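Local coordinates for protein putative oxidoreductase (Bacteroides fragilis NCTC 9343, PDB 3EOF) that binds flavin mononucleotide and is probably an FMN-dependent oxidoreductase of the nitroreductase family, found here as a dimer, at residues R10-Y15 against P162-K167; D80-C85 against H146-V151. All blocks are in the same frame, centred on the assembly; numbering follows the deposited sequence.

Contact 1 (R10-Y15 against P162-K167); sequences RTIRKY and PAESPK. With FMN (flavin mononucleotide), chain C.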
ATOM      1  N   ARG A  10      -5.938 -15.234   7.977  1.00 26.58           N
ATOM      2  CA  ARG A  10      -4.880 -15.165   8.917  1.00 27.51           C
ATOM      3  C   ARG A  10      -3.615 -15.402   8.134  1.00 25.06           C
ATOM      4  O   ARG A  10      -3.639 -16.043   7.077  1.00 23.51           O
ATOM      5  CB  ARG A  10      -5.104 -16.181  10.041  1.00 28.58           C
ATOM      6  CG  ARG A  10      -5.099 -17.587   9.607  1.00 31.15           C
ATOM      7  CD  ARG A  10      -5.993 -18.379  10.482  1.00 37.40           C
ATOM      8  NE  ARG A  10      -7.396 -18.127  10.196  1.00 36.54           N
ATOM      9  CZ  ARG A  10      -8.394 -18.472  11.006  1.00 42.14           C
ATOM     10  NH1 ARG A  10      -8.143 -19.058  12.172  1.00 41.56           N
ATOM     11  NH2 ARG A  10      -9.652 -18.204  10.679  1.00 35.43           N
ATOM     12  N   THR A  11      -2.524 -14.879   8.673  1.00 21.78           N
ATOM     13  CA  THR A  11      -1.224 -15.008   8.080  1.00 23.58           C
ATOM     14  C   THR A  11      -0.772 -16.464   8.267  1.00 24.02           C
ATOM     15  O   THR A  11      -0.941 -17.039   9.342  1.00 22.61           O
ATOM     16  CB  THR A  11      -0.175 -14.012   8.748  1.00 23.82           C
ATOM     17  OG1 THR A  11      -0.440 -12.672   8.328  1.00 29.11           O
ATOM     18  CG2 THR A  11       1.209 -14.332   8.315  1.00 19.75           C
ATOM     19  N   ILE A  12      -0.150 -17.012   7.220  1.00 22.14           N
ATOM     20  CA  ILE A  12       0.318 -18.368   7.220  1.00 21.62           C
ATOM     21  C   ILE A  12       1.792 -18.295   6.983  1.00 21.92           C
ATOM     22  O   ILE A  12       2.239 -17.653   6.010  1.00 21.88           O
ATOM     23  CB  ILE A  12      -0.366 -19.213   6.125  1.00 19.18           C
ATOM     24  CG1 ILE A  12      -1.895 -19.250   6.342  1.00 20.75           C
ATOM     25  CG2 ILE A  12       0.248 -20.581   6.097  1.00 15.12           C
ATOM     26  CD1 ILE A  12      -2.349 -19.951   7.634  1.00 23.15           C
ATOM     27  N   ARG A  13       2.535 -18.944   7.881  1.00 22.90           N
ATOM     28  CA  ARG A  13       3.986 -18.956   7.891  1.00 22.69           C
ATOM     29  C   ARG A  13       4.605 -20.352   7.721  1.00 22.67           C
ATOM     30  O   ARG A  13       5.822 -20.489   7.721  1.00 23.07           O
ATOM     31  CB  ARG A  13       4.474 -18.388   9.230  1.00 23.53           C
ATOM     32  CG  ARG A  13       4.117 -16.942   9.472  1.00 27.76           C
ATOM     33  CD  ARG A  13       4.482 -16.506  10.864  1.00 27.27           C
ATOM     34  NE  ARG A  13       4.225 -15.082  11.053  1.00 29.97           N
ATOM     35  CZ  ARG A  13       3.064 -14.537  11.429  1.00 35.45           C
ATOM     36  NH1 ARG A  13       1.983 -15.266  11.657  1.00 37.19           N
ATOM     37  NH2 ARG A  13       2.977 -13.226  11.565  1.00 37.82           N
ATOM     38  N   LYS A  14       3.778 -21.394   7.626  1.00 22.49           N
ATOM     39  CA  LYS A  14       4.258 -22.768   7.488  1.00 21.49           C
ATOM     40  C   LYS A  14       3.587 -23.262   6.224  1.00 22.08           C
ATOM     41  O   LYS A  14       2.377 -23.103   6.092  1.00 19.81           O
ATOM     42  CB  LYS A  14       3.815 -23.634   8.657  1.00 22.23           C
ATOM     43  CG  LYS A  14       4.230 -23.193  10.014  1.00 30.85           C
ATOM     44  CD  LYS A  14       5.655 -23.479  10.280  1.00 43.38           C
ATOM     45  CE  LYS A  14       6.026 -23.038  11.700  1.00 53.40           C
ATOM     46  NZ  LYS A  14       5.193 -23.694  12.755  1.00 54.08           N
ATOM     47  N   TYR A  15       4.359 -23.871   5.319  1.00 20.98           N
ATOM     48  CA  TYR A  15       3.833 -24.268   4.023  1.00 22.24           C
ATOM     49  C   TYR A  15       4.070 -25.724   3.769  1.00 23.38           C
ATOM     50  O   TYR A  15       5.009 -26.359   4.279  1.00 23.37           O
ATOM     51  CB  TYR A  15       4.452 -23.414   2.901  1.00 22.43           C
ATOM     52  CG  TYR A  15       4.444 -21.944   3.270  1.00 23.04           C
ATOM     53  CD1 TYR A  15       3.283 -21.186   3.169  1.00 22.35           C
ATOM     54  CD2 TYR A  15       5.582 -21.336   3.812  1.00 24.50           C
ATOM     55  CE1 TYR A  15       3.262 -19.845   3.565  1.00 20.81           C
ATOM     56  CE2 TYR A  15       5.578 -19.977   4.187  1.00 22.55           C
ATOM     57  CZ  TYR A  15       4.430 -19.252   4.061  1.00 23.26           C
ATOM     58  OH  TYR A  15       4.433 -17.935   4.439  1.00 24.42           O
ATOM     59  N   PRO A 162      -1.034 -23.765   2.743  1.00 25.54           N
ATOM     60  CA  PRO A 162      -0.882 -23.747   4.196  1.00 23.60           C
ATOM     61  C   PRO A 162      -0.564 -25.076   4.841  1.00 22.14           C
ATOM     62  O   PRO A 162      -1.163 -26.073   4.495  1.00 22.17           O
ATOM     63  CB  PRO A 162      -2.257 -23.281   4.686  1.00 25.53           C
ATOM     64  CG  PRO A 162      -2.968 -22.737   3.526  1.00 25.14           C
ATOM     65  CD  PRO A 162      -2.409 -23.417   2.326  1.00 26.14           C
ATOM     66  N   ALA A 163       0.381 -25.085   5.780  1.00 21.82           N
ATOM     67  CA  ALA A 163       0.713 -26.289   6.556  1.00 22.71           C
ATOM     68  C   ALA A 163       0.518 -25.993   8.072  1.00 24.60           C
ATOM     69  O   ALA A 163       1.176 -26.565   8.941  1.00 24.00           O
ATOM     70  CB  ALA A 163       2.159 -26.785   6.241  1.00 23.22           C
ATOM     71  N   GLU A 164      -0.376 -25.042   8.360  1.00 25.28           N
ATOM     72  CA  GLU A 164      -0.756 -24.705   9.721  1.00 22.81           C
ATOM     73  C   GLU A 164      -2.134 -24.095   9.689  1.00 22.21           C
ATOM     74  O   GLU A 164      -2.542 -23.515   8.685  1.00 18.56           O
ATOM     75  CB  GLU A 164       0.209 -23.725  10.383  1.00 22.93           C
ATOM     76  CG  GLU A 164       0.327 -22.396   9.669  1.00 19.62           C
ATOM     77  CD  GLU A 164       1.141 -21.379  10.433  1.00 23.61           C
ATOM     78  OE1 GLU A 164       1.570 -21.696  11.563  1.00 28.37           O
ATOM     79  OE2 GLU A 164       1.384 -20.278   9.887  1.00 24.13           O
ATOM     80  N   SER A 165      -2.825 -24.222  10.813  1.00 23.77           N
ATOM     81  CA  SER A 165      -4.170 -23.706  10.981  1.00 23.97           C
ATOM     82  C   SER A 165      -4.133 -22.935  12.275  1.00 23.72           C
ATOM     83  O   SER A 165      -4.619 -23.404  13.280  1.00 23.47           O
ATOM     84  CB  SER A 165      -5.172 -24.839  11.053  1.00 24.44           C
ATOM     85  OG  SER A 165      -5.121 -25.617   9.875  1.00 24.09           O
ATOM     86  N   PRO A 166      -3.518 -21.748  12.250  1.00 26.26           N
ATOM     87  CA  PRO A 166      -3.365 -20.951  13.432  1.00 27.68           C
ATOM     88  C   PRO A 166      -4.660 -20.274  13.868  1.00 30.14           C
ATOM     89  O   PRO A 166      -5.636 -20.201  13.096  1.00 24.86           O
ATOM     90  CB  PRO A 166      -2.320 -19.939  13.009  1.00 29.12           C
ATOM     91  CG  PRO A 166      -2.480 -19.822  11.608  1.00 28.57           C
ATOM     92  CD  PRO A 166      -2.911 -21.084  11.084  1.00 24.89           C
ATOM     93  N   LYS A 167      -4.676 -19.863  15.128  1.00 31.64           N
ATOM     94  CA  LYS A 167      -5.806 -19.171  15.686  1.00 36.68           C
ATOM     95  C   LYS A 167      -5.691 -17.790  15.017  1.00 34.11           C
ATOM     96  O   LYS A 167      -4.584 -17.332  14.690  1.00 32.86           O
ATOM     97  CB  LYS A 167      -5.704 -19.085  17.230  1.00 37.27           C
ATOM     98  CG  LYS A 167      -7.044 -18.840  17.949  1.00 47.49           C
ATOM     99  CD  LYS A 167      -6.973 -18.551  19.498  1.00 44.60           C
ATOM    100  CE  LYS A 167      -6.828 -17.051  19.837  1.00 56.49           C
ATOM    101  NZ  LYS A 167      -7.146 -16.722  21.280  1.00 60.06           N
TER
HETATM  102  N1  FMN C 300       4.907 -11.432   9.976  1.00 33.36           N
HETATM  103  C2  FMN C 300       6.121 -12.032  10.327  1.00 35.43           C
HETATM  104  O2  FMN C 300       6.149 -13.149  10.866  1.00 31.38           O
HETATM  105  N3  FMN C 300       7.334 -11.374  10.109  1.00 32.31           N
HETATM  106  C4  FMN C 300       7.404 -10.091   9.531  1.00 40.49           C
HETATM  107  O4  FMN C 300       8.503  -9.713   8.972  1.00 35.07           O
HETATM  108  C4A FMN C 300       6.150  -9.490   9.199  1.00 35.71           C
HETATM  109  N5  FMN C 300       6.132  -8.223   8.632  1.00 35.20           N
HETATM  110  C5A FMN C 300       4.948  -7.614   8.245  1.00 40.60           C
HETATM  111  C6  FMN C 300       5.035  -6.342   7.662  1.00 36.95           C
HETATM  112  C7  FMN C 300       3.896  -5.666   7.264  1.00 34.24           C
HETATM  113  C7M FMN C 300       4.064  -4.296   6.670  1.00 31.24           C
HETATM  114  C8  FMN C 300       2.649  -6.254   7.458  1.00 30.00           C
HETATM  115  C8M FMN C 300       1.462  -5.622   6.810  1.00 29.62           C
HETATM  116  C9  FMN C 300       2.552  -7.536   8.045  1.00 35.91           C
HETATM  117  C9A FMN C 300       3.705  -8.251   8.458  1.00 31.66           C
HETATM  118  N10 FMN C 300       3.694  -9.535   9.058  1.00 33.30           N
HETATM  119  C10 FMN C 300       4.907 -10.148   9.421  1.00 36.13           C
HETATM  120  C1' FMN C 300       2.398 -10.264   9.406  1.00 23.93           C
HETATM  121  C2' FMN C 300       1.781  -9.610  10.634  1.00 24.82           C
HETATM  122  O2' FMN C 300       2.587  -9.940  11.773  1.00 36.23           O
HETATM  123  C3' FMN C 300       0.317  -9.974  10.785  1.00 31.32           C
HETATM  124  O3' FMN C 300      -0.501  -9.442   9.726  1.00 25.00           O
HETATM  125  C4' FMN C 300      -0.268  -9.506  12.125  1.00 27.01           C
HETATM  126  O4' FMN C 300       0.283 -10.243  13.198  1.00 34.24           O
HETATM  127  C5' FMN C 300      -1.743  -9.793  12.161  1.00 18.34           C
HETATM  128  O5' FMN C 300      -1.839 -11.184  11.849  1.00 26.25           O
HETATM  129  P   FMN C 300      -2.874 -11.737  10.715  1.00 38.94           P
HETATM  130  O1P FMN C 300      -2.479 -11.217   9.317  1.00 20.30           O
HETATM  131  O2P FMN C 300      -4.250 -11.227  11.058  1.00 30.73           O
HETATM  132  O3P FMN C 300      -2.857 -13.261  10.903  1.00 32.22           O
HETATM  133  O   HOH W   1       0.952 -18.038  11.175  1.00 26.32           O
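Glu164 reaches from the 162-167 loop to the backbone of Arg13, in the loop that brings Thr11 and Arg13 to the FMN in this nitroreductase-family fold. The packed side centres on Ile12: its CG2 lies 3.9 Å from Pro162 CB, while CD1 meets Pro166 CD, the two side chains crossing at about a right angle. Arg10 NH1 holds Pro166 O in its guanidinium plane, and NH2 turns to Asn8 O. Glu164 CG sits between its own N and carbonyl carbon (chi1 60°), and from there the extended chain carries OE2 past Ile12 CA to Arg13 N, 2.7 Å away in a nearly straight bond. That N-H comes on the anti side, tilted from the carboxylate plane. Next along the chain, Ala163 N donates to Lys14 O at 2.8 Å, beside the single bridge of Tyr15 with Pro162. The outer side is looser: Lys14 lays its CG against the carboxylate, but its NZ stays 4.3 Å from Glu164 OE1, too far for a salt bridge. Toward the flavin, a water donates to Glu164 OE2 and Thr11 O and accepts from Arg13 NH1, while Arg13 NE gives its hydrogen to FMN O2 at 2.7 Å.

Contact 2 (D80-C85 against H146-V151); sequences DFRRFC and HLPELV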
ATOM      1  N   ASP A  80       8.764   0.691  -8.997  1.00 23.52           N
ATOM      2  CA  ASP A  80       9.566   0.710 -10.226  1.00 22.54           C
ATOM      3  C   ASP A  80       9.132   1.855 -11.119  1.00 22.01           C
ATOM      4  O   ASP A  80       8.045   1.833 -11.712  1.00 21.34           O
ATOM      5  CB  ASP A  80       9.410  -0.636 -10.937  1.00 22.93           C
ATOM      6  CG  ASP A  80      10.276  -0.801 -12.182  1.00 27.26           C
ATOM      7  OD1 ASP A  80      10.579   0.189 -12.840  1.00 23.90           O
ATOM      8  OD2 ASP A  80      10.605  -1.966 -12.526  1.00 22.22           O
ATOM      9  N   PHE A  81       9.967   2.884 -11.145  1.00 22.64           N
ATOM     10  CA  PHE A  81       9.828   3.993 -12.103  1.00 22.01           C
ATOM     11  C   PHE A  81      10.817   3.816 -13.262  1.00 21.19           C
ATOM     12  O   PHE A  81      10.738   4.532 -14.264  1.00 22.30           O
ATOM     13  CB  PHE A  81       9.993   5.382 -11.446  1.00 20.48           C
ATOM     14  CG  PHE A  81       8.731   6.168 -11.426  1.00 24.64           C
ATOM     15  CD1 PHE A  81       8.226   6.662 -12.621  1.00 20.13           C
ATOM     16  CD2 PHE A  81       8.081   6.460 -10.260  1.00 22.74           C
ATOM     17  CE1 PHE A  81       7.063   7.420 -12.648  1.00 31.07           C
ATOM     18  CE2 PHE A  81       6.938   7.226 -10.273  1.00 24.47           C
ATOM     19  CZ  PHE A  81       6.417   7.693 -11.473  1.00 23.97           C
ATOM     20  N   ARG A  82      11.689   2.812 -13.147  1.00 19.90           N
ATOM     21  CA  ARG A  82      12.700   2.549 -14.146  1.00 21.54           C
ATOM     22  C   ARG A  82      12.098   2.151 -15.476  1.00 21.81           C
ATOM     23  O   ARG A  82      12.505   2.665 -16.532  1.00 22.39           O
ATOM     24  CB  ARG A  82      13.630   1.434 -13.696  1.00 21.94           C
ATOM     25  CG  ARG A  82      14.738   1.169 -14.721  1.00 26.52           C
ATOM     26  CD  ARG A  82      15.739   0.237 -14.166  1.00 26.57           C
ATOM     27  NE  ARG A  82      16.911   0.167 -15.020  1.00 24.95           N
ATOM     28  CZ  ARG A  82      17.975   0.950 -14.902  1.00 28.63           C
ATOM     29  NH1 ARG A  82      18.037   1.900 -13.976  1.00 28.15           N
ATOM     30  NH2 ARG A  82      18.976   0.798 -15.745  1.00 26.83           N
ATOM     31  N   ARG A  83      11.196   1.178 -15.449  1.00 20.58           N
ATOM     32  CA  ARG A  83      10.552   0.764 -16.689  1.00 22.97           C
ATOM     33  C   ARG A  83       9.894   1.962 -17.386  1.00 22.94           C
ATOM     34  O   ARG A  83      10.091   2.183 -18.596  1.00 23.49           O
ATOM     35  CB  ARG A  83       9.574  -0.374 -16.444  1.00 19.50           C
ATOM     36  CG  ARG A  83       8.859  -0.862 -17.709  1.00 26.24           C
ATOM     37  CD  ARG A  83       8.011  -2.066 -17.398  1.00 23.43           C
ATOM     38  NE  ARG A  83       7.129  -1.719 -16.332  1.00 25.92           N
ATOM     39  CZ  ARG A  83       7.120  -2.198 -15.085  1.00 18.33           C
ATOM     40  NH1 ARG A  83       7.843  -3.211 -14.671  1.00 23.38           N
ATOM     41  NH2 ARG A  83       6.242  -1.679 -14.259  1.00 30.72           N
ATOM     42  N   PHE A  84       9.130   2.760 -16.653  1.00 23.79           N
ATOM     43  CA  PHE A  84       8.522   3.942 -17.265  1.00 21.46           C
ATOM     44  C   PHE A  84       9.564   4.938 -17.789  1.00 20.50           C
ATOM     45  O   PHE A  84       9.396   5.485 -18.850  1.00 21.13           O
ATOM     46  CB  PHE A  84       7.577   4.676 -16.305  1.00 23.14           C
ATOM     47  CG  PHE A  84       6.727   5.681 -17.002  1.00 24.68           C
ATOM     48  CD1 PHE A  84       5.730   5.254 -17.862  1.00 30.29           C
ATOM     49  CD2 PHE A  84       6.969   7.042 -16.854  1.00 26.09           C
ATOM     50  CE1 PHE A  84       4.935   6.162 -18.570  1.00 28.96           C
ATOM     51  CE2 PHE A  84       6.192   7.959 -17.534  1.00 30.47           C
ATOM     52  CZ  PHE A  84       5.174   7.519 -18.413  1.00 29.68           C
ATOM     53  N   CYS A  85      10.654   5.193 -17.054  1.00 21.35           N
ATOM     54  CA  CYS A  85      11.636   6.130 -17.548  1.00 20.23           C
ATOM     55  C   CYS A  85      12.331   5.633 -18.763  1.00 18.65           C
ATOM     56  O   CYS A  85      12.718   6.446 -19.593  1.00 19.35           O
ATOM     57  CB  CYS A  85      12.672   6.497 -16.489  1.00 22.01           C
ATOM     58  SG  CYS A  85      11.882   7.387 -15.156  1.00 30.14           S
ATOM     59  N   HIS A 146      19.428  -7.679  -7.848  1.00 21.68           N
ATOM     60  CA  HIS A 146      19.961  -6.815  -8.883  1.00 26.48           C
ATOM     61  C   HIS A 146      18.994  -5.710  -9.328  1.00 25.03           C
ATOM     62  O   HIS A 146      18.839  -5.446 -10.517  1.00 25.19           O
ATOM     63  CB  HIS A 146      20.401  -7.667 -10.091  1.00 28.99           C
ATOM     64  CG  HIS A 146      21.388  -8.726  -9.728  1.00 36.91           C
ATOM     65  ND1 HIS A 146      21.103 -10.071  -9.802  1.00 44.35           N
ATOM     66  CD2 HIS A 146      22.640  -8.633  -9.219  1.00 44.77           C
ATOM     67  CE1 HIS A 146      22.152 -10.764  -9.391  1.00 51.60           C
ATOM     68  NE2 HIS A 146      23.099  -9.914  -9.033  1.00 50.42           N
ATOM     69  N   LEU A 147      18.403  -5.036  -8.350  1.00 25.32           N
ATOM     70  CA  LEU A 147      17.446  -3.965  -8.591  1.00 23.96           C
ATOM     71  C   LEU A 147      18.260  -2.712  -8.903  1.00 24.62           C
ATOM     72  O   LEU A 147      19.117  -2.281  -8.104  1.00 25.02           O
ATOM     73  CB  LEU A 147      16.553  -3.753  -7.371  1.00 22.47           C
ATOM     74  CG  LEU A 147      15.858  -5.013  -6.847  1.00 15.09           C
ATOM     75  CD1 LEU A 147      15.064  -4.560  -5.640  1.00 15.16           C
ATOM     76  CD2 LEU A 147      14.997  -5.649  -7.925  1.00 23.13           C
ATOM     77  N   PRO A 148      18.090  -2.198 -10.105  1.00 24.75           N
ATOM     78  CA  PRO A 148      18.817  -1.049 -10.537  1.00 26.78           C
ATOM     79  C   PRO A 148      18.179   0.292 -10.093  1.00 27.47           C
ATOM     80  O   PRO A 148      17.222   0.313  -9.319  1.00 28.23           O
ATOM     81  CB  PRO A 148      18.791  -1.215 -12.071  1.00 26.20           C
ATOM     82  CG  PRO A 148      17.583  -1.867 -12.364  1.00 29.66           C
ATOM     83  CD  PRO A 148      17.196  -2.697 -11.173  1.00 28.34           C
ATOM     84  N   GLU A 149      18.697   1.407 -10.599  1.00 25.18           N
ATOM     85  CA  GLU A 149      18.188   2.709 -10.237  1.00 24.24           C
ATOM     86  C   GLU A 149      16.695   2.856 -10.598  1.00 24.34           C
ATOM     87  O   GLU A 149      16.242   2.322 -11.582  1.00 24.43           O
ATOM     88  CB  GLU A 149      19.099   3.786 -10.873  1.00 26.08           C
ATOM     89  CG  GLU A 149      18.849   5.232 -10.424  1.00 37.51           C
ATOM     90  CD  GLU A 149      19.940   6.200 -10.887  1.00 30.71           C
ATOM     91  OE1 GLU A 149      21.073   5.707 -11.098  1.00 34.98           O
ATOM     92  OE2 GLU A 149      19.647   7.427 -10.997  1.00 44.56           O
ATOM     93  N   LEU A 150      15.951   3.562  -9.746  1.00 22.00           N
ATOM     94  CA  LEU A 150      14.511   3.775  -9.846  1.00 22.53           C
ATOM     95  C   LEU A 150      13.676   2.521  -9.553  1.00 23.46           C
ATOM     96  O   LEU A 150      12.468   2.458  -9.876  1.00 24.52           O
ATOM     97  CB  LEU A 150      14.137   4.436 -11.161  1.00 21.82           C
ATOM     98  CG  LEU A 150      14.737   5.813 -11.388  1.00 25.82           C
ATOM     99  CD1 LEU A 150      14.198   6.364 -12.705  1.00 28.04           C
ATOM    100  CD2 LEU A 150      14.456   6.752 -10.226  1.00 26.37           C
ATOM    101  N   VAL A 151      14.318   1.548  -8.892  1.00 21.86           N
ATOM    102  CA  VAL A 151      13.671   0.306  -8.424  1.00 22.70           C
ATOM    103  C   VAL A 151      14.052   0.180  -6.962  1.00 22.76           C
ATOM    104  O   VAL A 151      15.206   0.332  -6.603  1.00 27.68           O
ATOM    105  CB  VAL A 151      14.070  -0.975  -9.198  1.00 24.57           C
ATOM    106  CG1 VAL A 151      13.253  -2.162  -8.695  1.00 21.41           C
ATOM    107  CG2 VAL A 151      13.860  -0.790 -10.767  1.00 15.53           C
TER
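Arg82, in the first turn of helix 82-89, lies across the type II beta turn Pro148-Val151 that leads into strand 151-160 of the antiparallel sheet. Its CB rests 3.7 Å from Val151 CG2 and, like CG, nears Glu149 O. With CG anti to the backbone N (chi1 -178°) and the chain extended to NE, CD comes up against the CG corner of Pro148, 3.3 Å away. NE continues past the same CG and forms a salt bridge with Asp185 of the second subunit. CZ lies 3.7 Å from Pro148 CB, which sits over one guanidinium face, offset toward the rim, with NH2 at its margin; NH1 at the edge donates to Glu149 O at 3.0 Å, tilted from the carbonyl plane. Behind this arm, Leu150 O accepts from Phe81 N at 2.8 Å, nearly along the C=O axis, and more weakly from Arg82 N. Asp80 and Val151 form an antiparallel non-hydrogen-bonded pair, their side chains side by side; Asp80 OD1 caps the helix by accepting from Arg83 N, and OD2 is hydrogen-bonded to Ser45 OG of the same chain and to Tyr183 OH of the second subunit. Deeper along the helix, Cys85 SG touches Leu150 CD1 at 3.5 Å.

Overall arrangement
Both contacts are partly buried and lie on opposite sides of the chain's centre, their own centres about 34 Å apart. Each has an inner side (Ile12 and Tyr15; Asp80, Phe81, Cys85 and Val151) and an exposed margin (Lys14 and Ala163; Glu149). They flank strand 151-160: contact 2 takes in its first residue, contact 1 follows its end. Contact 1 joins two loops next to the cofactor, and there a carboxylate, an arginine and a water connect the 162-167 loop with the FMN site. Contact 2 joins a helix start to a beta turn by backbone bonds and an arginine arm, and faces the second subunit, which supplies partners for its charged groups.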